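Local coordinates for methanol--corrinoid protein (Methanosarcina barkeri, PDB 2I2X) that carries a corrinoid prosthetic group that accepts the methyl group of methanol and passes it on toward coenzyme M in methanogenesis, at residues 129-134 with 189-194. Residues are numbered along the deposited sequence; the frame is centred on the assembly and turned at random.
Sequences HVAEGD and YAFKEV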
# COMPACT_ATOMS: atom_id res chain seq x y z
N HIS B 129 -20.08 -17.18 19.75
CA HIS B 129 -19.48 -16.11 20.53
C HIS B 129 -18.58 -15.22 19.68
O HIS B 129 -18.15 -15.62 18.60
CB HIS B 129 -18.71 -16.67 21.74
CG HIS B 129 -17.33 -17.15 21.43
ND1 HIS B 129 -17.08 -18.20 20.57
CD2 HIS B 129 -16.12 -16.72 21.86
CE1 HIS B 129 -15.77 -18.40 20.49
NE2 HIS B 129 -15.17 -17.51 21.26
N VAL B 130 -18.32 -14.03 20.19
CA VAL B 130 -17.29 -13.14 19.68
C VAL B 130 -16.11 -13.24 20.65
O VAL B 130 -16.31 -13.35 21.87
CB VAL B 130 -17.82 -11.69 19.59
CG1 VAL B 130 -16.75 -10.76 19.08
CG2 VAL B 130 -19.00 -11.62 18.68
N ALA B 131 -14.90 -13.23 20.10
CA ALA B 131 -13.66 -13.31 20.89
C ALA B 131 -13.61 -12.31 22.04
O ALA B 131 -14.19 -11.23 21.96
CB ALA B 131 -12.46 -13.09 19.97
N GLU B 132 -12.91 -12.64 23.12
CA GLU B 132 -12.80 -11.65 24.20
C GLU B 132 -11.90 -10.51 23.77
O GLU B 132 -10.92 -10.72 23.04
CB GLU B 132 -12.42 -12.26 25.57
CG GLU B 132 -10.93 -12.43 25.87
CD GLU B 132 -10.66 -12.96 27.29
OE1 GLU B 132 -10.78 -12.17 28.27
OE2 GLU B 132 -10.30 -14.16 27.40
N GLY B 133 -12.27 -9.32 24.21
CA GLY B 133 -11.67 -8.05 23.76
C GLY B 133 -12.37 -7.46 22.54
O GLY B 133 -12.09 -6.33 22.15
N ASP B 134 -13.29 -8.21 21.95
CA ASP B 134 -13.88 -7.84 20.66
C ASP B 134 -15.38 -7.49 20.79
O ASP B 134 -16.15 -8.23 21.41
CB ASP B 134 -13.65 -8.98 19.65
CG ASP B 134 -13.69 -8.51 18.19
OD1 ASP B 134 -14.43 -7.55 17.87
OD2 ASP B 134 -13.01 -9.13 17.35
N TYR B 189 -6.44 -13.86 18.69
CA TYR B 189 -5.73 -14.80 19.55
C TYR B 189 -6.57 -15.41 20.69
O TYR B 189 -6.10 -16.33 21.36
CB TYR B 189 -4.42 -14.19 20.06
CG TYR B 189 -3.26 -14.49 19.12
CD1 TYR B 189 -2.44 -13.47 18.63
CD2 TYR B 189 -3.02 -15.80 18.70
CE1 TYR B 189 -1.38 -13.76 17.75
CE2 TYR B 189 -1.97 -16.11 17.83
CZ TYR B 189 -1.16 -15.09 17.36
OH TYR B 189 -0.13 -15.41 16.49
N ALA B 190 -7.79 -14.91 20.89
CA ALA B 190 -8.69 -15.48 21.88
C ALA B 190 -9.21 -16.84 21.41
O ALA B 190 -9.86 -17.55 22.17
CB ALA B 190 -9.85 -14.54 22.16
N PHE B 191 -8.92 -17.19 20.16
CA PHE B 191 -9.25 -18.53 19.65
C PHE B 191 -8.28 -19.55 20.25
O PHE B 191 -8.66 -20.69 20.52
CB PHE B 191 -9.19 -18.58 18.12
CG PHE B 191 -10.27 -17.78 17.40
CD1 PHE B 191 -11.38 -17.28 18.08
CD2 PHE B 191 -10.17 -17.55 16.03
CE1 PHE B 191 -12.36 -16.55 17.40
CE2 PHE B 191 -11.15 -16.83 15.34
CZ PHE B 191 -12.25 -16.33 16.03
N LYS B 192 -7.01 -19.13 20.41
CA LYS B 192 -6.00 -19.87 21.17
C LYS B 192 -6.60 -20.33 22.48
O LYS B 192 -6.90 -21.51 22.64
CB LYS B 192 -4.78 -18.98 21.48
CG LYS B 192 -3.48 -19.29 20.72
CD LYS B 192 -2.65 -20.36 21.42
CE LYS B 192 -1.68 -21.01 20.45
NZ LYS B 192 -1.37 -22.42 20.84
N GLU B 193 -6.80 -19.38 23.39
CA GLU B 193 -7.37 -19.66 24.70
C GLU B 193 -8.52 -20.64 24.64
O GLU B 193 -8.48 -21.66 25.32
CB GLU B 193 -7.83 -18.37 25.39
CG GLU B 193 -6.89 -17.90 26.48
CD GLU B 193 -7.47 -16.76 27.29
OE1 GLU B 193 -7.43 -15.60 26.79
OE2 GLU B 193 -7.96 -17.02 28.41
N VAL B 194 -9.52 -20.34 23.80
CA VAL B 194 -10.69 -21.21 23.64
C VAL B 194 -10.32 -22.64 23.23
O VAL B 194 -10.72 -23.58 23.91
CB VAL B 194 -11.73 -20.59 22.66
CG1 VAL B 194 -12.82 -21.60 22.31
CG2 VAL B 194 -12.35 -19.34 23.27
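In the Rossmann-like B12-binding domain, the strand 125-130 runs into the cofactor-binding loop at its C-terminal end, and here that junction meets the first turn of the helix 190-199. No hydrogen bond crosses between 129-134 and 189-194; the contact rests mainly on apolar side chains. Two methyl groups form the centre: Ala131 CB lies 3.7 Å from Ala190 CB, which also sits 3.7 Å from the backbone N of Glu132. Alanine suits both positions, since its short side chain lets the two backbones come within 5.5 Å, measured from Ala131 CA to Ala190 CA. CE1 of the Phe191 ring lies 4.3 Å from Ala131 CB; the same ring also packs edge-to-face with Phe207 and touches Cys209, both on the strand 207-210.

Two residues earlier, on the strand itself, the His129 ring reaches tip to tip with Val194, whose branched apolar side chain offers CG2, the methyl anti to the carbonyl carbon, 3.9 Å from NE2. CG of His129 occupies the crowded position between backbone N and carbonyl carbon (chi1 82°), and ND1 is hydrogen-bonded to Thr179 O on the adjacent strand, which helps fix the ring's rotation.

Toward solvent, Glu132 and Glu193, both extended beyond CG, cross at about a right angle, with Glu132 OE2 only 3.3 Å from Glu193 OE1 and the carboxylate planes 31° apart.

Beyond Ala131, a type II turn closed by Asp134 N to Ala131 O (3.2 Å) accommodates Gly133 at positive phi. Gly133 O bonds to the corrinoid, and Asp134 OD1 to ND1 of His136, the axial cobalt ligand. The apolar contact thus borders the start of the cofactor loop, whereas the two carboxylates should repel if both are ionised, which would tend to raise their pKa.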